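Local coordinates for protein phosphoribosylamine--glycine ligase (Thermotoga maritima, PDB 1VKZ) that catalyses the ATP-dependent joining of glycine to 5-phosphoribosylamine, giving glycinamide ribonucleotide in the second step of de novo purine biosynthesis, at residues A[122-136]-A[183-195]. Residues are numbered along the deposited sequence; the frame is centred on the assembly and turned at random.
Sequences ARFEVAETPEELREK and KGPVVIDEFLAGN
Strands 124-127 and 186-190 pair antiparallel, Phe124 facing Asp189 and Ala127 facing Val186, in the small four-stranded sheet of the ATP-grasp domain, where 124-127 is an outermost strand and 186-190 lies next to it. Backbone bonds form the ladder: Ile188 N reaches Glu125 O at 2.8 Å, nearly straight at 174°, and Ala127 and Val186 exchange two more. The pairing continues at Arg123, whose O accepts from Glu190 N at 2.7 Å. Glu190 also reaches Arg123 with its side chain: CG is anti to the backbone N (chi1 163°), the chain runs out extended, and OE1 receives Arg123 N at 3.2 Å, the donor standing above the carboxylate plane. OE2 makes a long salt bridge, 4.0 Å to Arg123 NH2, and Glu190 CB lies over one guanidinium face. An alanine in place of Glu190 would probably leave Arg123 N without this acceptor and the guanidinium without its carboxylate partner. Among apolar contacts, Ile188 CD1 touches Lys136 CB at 3.7 Å and also Ala127 CB; Leu133 CD1, from the same helix 130-137 as Lys136, meets it as well, and Ile146 and Phe140 add to this packing. On the other face of the sheet, Phe124 and Val126 lean on helix 107-116. The Asp189 carboxylate, on that face too, forms salt bridges with Lys147 and Lys111; its side chain is about 8 Å from that of Glu285, a predicted magnesium ligand, and residues 183-195 belong to the predicted ATP site. At the far end of the pairing, the side chains of Glu128 and Pro185 cross obliquely, Glu128 CG lying 3.4 Å from Pro185 CG.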
loop_
_atom_site.group_PDB
_atom_site.type_symbol
_atom_site.label_atom_id
_atom_site.label_comp_id
_atom_site.label_asym_id
_atom_site.label_seq_id
_atom_site.Cartn_x
_atom_site.Cartn_y
_atom_site.Cartn_z
ATOM N N ALA A 122 12.346 9.607 12.855
ATOM C CA ALA A 122 13.268 9.056 13.816
ATOM C C ALA A 122 14.671 9.428 13.464
ATOM O O ALA A 122 15.008 9.569 12.295
ATOM C CB ALA A 122 13.152 7.537 13.860
ATOM N N ARG A 123 15.487 9.577 14.493
ATOM C CA ARG A 123 16.921 9.740 14.343
ATOM C C ARG A 123 17.469 8.482 13.667
ATOM O O ARG A 123 16.934 7.397 13.839
ATOM C CB ARG A 123 17.543 9.949 15.720
ATOM C CG ARG A 123 18.732 10.869 15.754
ATOM C CD ARG A 123 19.264 11.124 17.177
ATOM N NE ARG A 123 19.042 9.965 18.055
ATOM C CZ ARG A 123 19.726 8.807 18.017
ATOM N NH1 ARG A 123 20.707 8.608 17.140
ATOM N NH2 ARG A 123 19.412 7.831 18.865
ATOM N N PHE A 124 18.527 8.640 12.886
ATOM C CA PHE A 124 18.988 7.593 11.985
ATOM C C PHE A 124 20.440 7.796 11.600
ATOM O O PHE A 124 20.923 8.916 11.608
ATOM C CB PHE A 124 18.150 7.624 10.679
ATOM C CG PHE A 124 18.462 8.811 9.804
ATOM C CD1 PHE A 124 17.839 10.039 10.011
ATOM C CD2 PHE A 124 19.428 8.725 8.802
ATOM C CE1 PHE A 124 18.178 11.148 9.215
ATOM C CE2 PHE A 124 19.743 9.824 8.031
ATOM C CZ PHE A 124 19.134 11.037 8.262
ATOM N N GLU A 125 21.107 6.717 11.205
ATOM C CA GLU A 125 22.392 6.810 10.504
ATOM C C GLU A 125 22.308 5.960 9.251
ATOM O O GLU A 125 21.401 5.141 9.113
ATOM C CB GLU A 125 23.533 6.279 11.371
ATOM C CG GLU A 125 23.766 6.987 12.706
ATOM C CD GLU A 125 24.452 8.341 12.574
ATOM O OE1 GLU A 125 24.636 8.844 11.440
ATOM O OE2 GLU A 125 24.818 8.903 13.629
ATOM N N VAL A 126 23.268 6.136 8.353
ATOM C CA VAL A 126 23.367 5.317 7.148
ATOM C C VAL A 126 24.603 4.428 7.187
ATOM O O VAL A 126 25.732 4.909 7.315
ATOM C CB VAL A 126 23.436 6.185 5.878
ATOM C CG1 VAL A 126 23.538 5.297 4.618
ATOM C CG2 VAL A 126 22.210 7.119 5.804
ATOM N N ALA A 127 24.386 3.124 7.073
ATOM C CA ALA A 127 25.490 2.172 6.963
ATOM C C ALA A 127 25.531 1.595 5.546
ATOM O O ALA A 127 24.596 0.897 5.113
ATOM C CB ALA A 127 25.355 1.059 8.010
ATOM N N GLU A 128 26.611 1.929 4.840
ATOM C CA GLU A 128 26.849 1.500 3.480
ATOM C C GLU A 128 27.634 0.189 3.420
ATOM O O GLU A 128 27.592 -0.497 2.400
ATOM C CB GLU A 128 27.577 2.607 2.693
ATOM C CG GLU A 128 26.633 3.399 1.793
ATOM C CD GLU A 128 27.094 4.815 1.468
ATOM O OE1 GLU A 128 28.286 5.000 1.085
ATOM O OE2 GLU A 128 26.237 5.742 1.573
ATOM N N THR A 129 28.351 -0.143 4.500
ATOM C CA THR A 129 29.031 -1.439 4.643
ATOM C C THR A 129 28.738 -2.038 6.027
ATOM O O THR A 129 28.333 -1.313 6.944
ATOM C CB THR A 129 30.567 -1.327 4.456
ATOM O OG1 THR A 129 31.183 -0.875 5.673
ATOM C CG2 THR A 129 30.941 -0.286 3.409
ATOM N N PRO A 130 28.921 -3.356 6.166
ATOM C CA PRO A 130 28.846 -4.035 7.460
ATOM C C PRO A 130 29.754 -3.454 8.542
ATOM O O PRO A 130 29.399 -3.471 9.724
ATOM C CB PRO A 130 29.297 -5.455 7.128
ATOM C CG PRO A 130 28.860 -5.638 5.744
ATOM C CD PRO A 130 29.133 -4.323 5.072
ATOM N N GLU A 131 30.929 -2.981 8.140
ATOM C CA GLU A 131 31.834 -2.271 9.046
ATOM C C GLU A 131 31.137 -1.045 9.666
ATOM O O GLU A 131 31.186 -0.838 10.885
ATOM C CB GLU A 131 33.090 -1.842 8.280
ATOM C CG GLU A 131 34.199 -1.260 9.146
ATOM C CD GLU A 131 35.068 -0.267 8.388
ATOM O OE1 GLU A 131 34.494 0.657 7.758
ATOM O OE2 GLU A 131 36.318 -0.407 8.437
ATOM N N GLU A 132 30.494 -0.244 8.824
ATOM C CA GLU A 132 29.795 0.948 9.283
ATOM C C GLU A 132 28.625 0.551 10.191
ATOM O O GLU A 132 28.346 1.232 11.185
ATOM C CB GLU A 132 29.294 1.768 8.088
ATOM C CG GLU A 132 30.399 2.346 7.219
ATOM C CD GLU A 132 29.878 3.034 5.967
ATOM O OE1 GLU A 132 28.642 3.137 5.796
ATOM O OE2 GLU A 132 30.711 3.475 5.143
ATOM N N LEU A 133 27.953 -0.551 9.842
ATOM C CA LEU A 133 26.868 -1.091 10.648
ATOM C C LEU A 133 27.335 -1.409 12.075
ATOM O O LEU A 133 26.617 -1.130 13.031
ATOM C CB LEU A 133 26.301 -2.342 9.980
ATOM C CG LEU A 133 25.098 -3.020 10.652
ATOM C CD1 LEU A 133 24.000 -2.037 10.980
ATOM C CD2 LEU A 133 24.556 -4.101 9.743
ATOM N N ARG A 134 28.537 -1.978 12.212
ATOM C CA ARG A 134 29.128 -2.270 13.534
ATOM C C ARG A 134 29.410 -0.999 14.339
ATOM O O ARG A 134 29.101 -0.929 15.531
ATOM C CB ARG A 134 30.444 -3.051 13.403
ATOM C CG ARG A 134 30.316 -4.511 12.982
ATOM C CD ARG A 134 31.682 -5.218 12.766
ATOM N NE ARG A 134 32.247 -4.963 11.429
ATOM C CZ ARG A 134 33.553 -5.004 11.116
ATOM N NH1 ARG A 134 34.485 -5.291 12.029
ATOM N NH2 ARG A 134 33.938 -4.752 9.867
ATOM N N GLU A 135 30.024 -0.013 13.685
ATOM C CA GLU A 135 30.334 1.273 14.311
ATOM C C GLU A 135 29.047 2.011 14.645
ATOM O O GLU A 135 28.795 2.332 15.801
ATOM C CB GLU A 135 31.216 2.129 13.376
ATOM C CG GLU A 135 31.557 3.540 13.878
ATOM C CD GLU A 135 30.726 4.657 13.228
ATOM O OE1 GLU A 135 31.104 5.127 12.125
ATOM O OE2 GLU A 135 29.705 5.087 13.827
ATOM N N LYS A 136 28.227 2.248 13.625
ATOM C CA LYS A 136 27.057 3.105 13.763
ATOM C C LYS A 136 25.930 2.484 14.600
ATOM O O LYS A 136 25.059 3.209 15.094
ATOM C CB LYS A 136 26.551 3.551 12.375
ATOM C CG LYS A 136 27.609 4.361 11.592
ATOM C CD LYS A 136 27.173 4.665 10.173
ATOM C CE LYS A 136 28.335 5.201 9.329
ATOM N NZ LYS A 136 28.320 6.675 9.244
ATOM N N LYS A 183 20.431 -5.189 -1.715
ATOM C CA LYS A 183 21.853 -4.985 -1.530
ATOM C C LYS A 183 22.103 -3.495 -1.577
ATOM O O LYS A 183 21.484 -2.784 -2.351
ATOM C CB LYS A 183 22.608 -5.701 -2.644
ATOM C CG LYS A 183 24.052 -5.282 -2.860
ATOM C CD LYS A 183 24.781 -6.318 -3.740
ATOM C CE LYS A 183 25.974 -5.724 -4.484
ATOM N NZ LYS A 183 26.879 -6.792 -4.994
ATOM N N GLY A 184 22.986 -3.010 -0.727
ATOM C CA GLY A 184 23.244 -1.589 -0.652
ATOM C C GLY A 184 22.993 -1.074 0.751
ATOM O O GLY A 184 22.699 -1.848 1.668
ATOM N N PRO A 185 23.096 0.241 0.912
ATOM C CA PRO A 185 23.104 0.845 2.229
ATOM C C PRO A 185 21.868 0.485 3.020
ATOM O O PRO A 185 20.855 0.067 2.439
ATOM C CB PRO A 185 23.108 2.347 1.928
ATOM C CG PRO A 185 23.616 2.465 0.506
ATOM C CD PRO A 185 23.188 1.238 -0.171
ATOM N N VAL A 186 21.966 0.647 4.339
ATOM C CA VAL A 186 20.816 0.524 5.221
ATOM C C VAL A 186 20.686 1.745 6.108
ATOM O O VAL A 186 21.657 2.400 6.457
ATOM C CB VAL A 186 20.864 -0.742 6.094
ATOM C CG1 VAL A 186 20.959 -1.966 5.229
ATOM C CG2 VAL A 186 22.020 -0.692 7.100
ATOM N N VAL A 187 19.448 2.065 6.426
ATOM C CA VAL A 187 19.138 3.046 7.458
ATOM C C VAL A 187 19.118 2.321 8.812
ATOM O O VAL A 187 18.574 1.219 8.955
ATOM C CB VAL A 187 17.744 3.738 7.231
ATOM C CG1 VAL A 187 17.520 4.876 8.235
ATOM C CG2 VAL A 187 17.627 4.251 5.777
ATOM N N ILE A 188 19.712 2.955 9.806
ATOM C CA ILE A 188 19.550 2.497 11.158
ATOM C C ILE A 188 18.629 3.536 11.753
ATOM O O ILE A 188 18.947 4.708 11.749
ATOM C CB ILE A 188 20.896 2.430 11.857
ATOM C CG1 ILE A 188 21.940 1.788 10.904
ATOM C CG2 ILE A 188 20.750 1.646 13.169
ATOM C CD1 ILE A 188 23.378 1.871 11.359
ATOM N N ASP A 189 17.457 3.116 12.199
ATOM C CA ASP A 189 16.465 4.047 12.669
ATOM C C ASP A 189 16.309 3.870 14.175
ATOM O O ASP A 189 16.308 2.760 14.710
ATOM C CB ASP A 189 15.132 3.789 11.952
ATOM C CG ASP A 189 14.489 5.069 11.358
ATOM O OD1 ASP A 189 15.125 6.138 11.422
ATOM O OD2 ASP A 189 13.335 5.094 10.825
ATOM N N GLU A 190 16.209 4.985 14.867
ATOM C CA GLU A 190 15.881 4.974 16.265
ATOM C C GLU A 190 14.473 4.411 16.373
ATOM O O GLU A 190 13.549 4.943 15.768
ATOM C CB GLU A 190 15.961 6.403 16.773
ATOM C CG GLU A 190 15.289 6.663 18.092
ATOM C CD GLU A 190 15.107 8.148 18.353
ATOM O OE1 GLU A 190 14.538 8.883 17.469
ATOM O OE2 GLU A 190 15.548 8.558 19.457
ATOM N N PHE A 191 14.312 3.327 17.137
ATOM C CA PHE A 191 13.000 2.720 17.352
ATOM C C PHE A 191 12.174 3.650 18.180
ATOM O O PHE A 191 12.685 4.243 19.120
ATOM C CB PHE A 191 13.112 1.401 18.061
ATOM C CG PHE A 191 11.797 0.707 18.272
ATOM C CD1 PHE A 191 11.146 0.086 17.209
ATOM C CD2 PHE A 191 11.231 0.624 19.567
ATOM C CE1 PHE A 191 9.915 -0.581 17.424
ATOM C CE2 PHE A 191 10.016 -0.043 19.789
ATOM C CZ PHE A 191 9.366 -0.653 18.715
ATOM N N LEU A 192 10.910 3.787 17.772
ATOM C CA LEU A 192 9.927 4.660 18.386
ATOM C C LEU A 192 8.811 3.840 19.026
ATOM O O LEU A 192 8.048 3.159 18.344
ATOM C CB LEU A 192 9.330 5.582 17.315
ATOM C CG LEU A 192 10.335 6.555 16.705
ATOM C CD1 LEU A 192 9.780 7.374 15.488
ATOM C CD2 LEU A 192 10.869 7.475 17.779
ATOM N N ALA A 193 8.721 3.884 20.350
ATOM C CA ALA A 193 7.532 3.416 21.000
ATOM C C ALA A 193 6.350 4.158 20.390
ATOM O O ALA A 193 6.446 5.358 20.070
ATOM C CB ALA A 193 7.610 3.681 22.452
ATOM N N GLY A 194 5.251 3.437 20.181
ATOM C CA GLY A 194 3.995 4.072 19.797
ATOM C C GLY A 194 2.995 3.175 19.116
ATOM O O GLY A 194 3.207 1.971 18.979
ATOM N N ASN A 195 1.911 3.797 18.665
ATOM C CA ASN A 195 0.915 3.147 17.831
ATOM C C ASN A 195 1.135 3.540 16.379
ATOM O O ASN A 195 1.191 4.712 16.049
ATOM C CB ASN A 195 -0.472 3.569 18.274
ATOM C CG ASN A 195 -0.629 3.530 19.785
ATOM O OD1 ASN A 195 -0.057 2.670 20.460
ATOM N ND2 ASN A 195 -1.387 4.477 20.324
#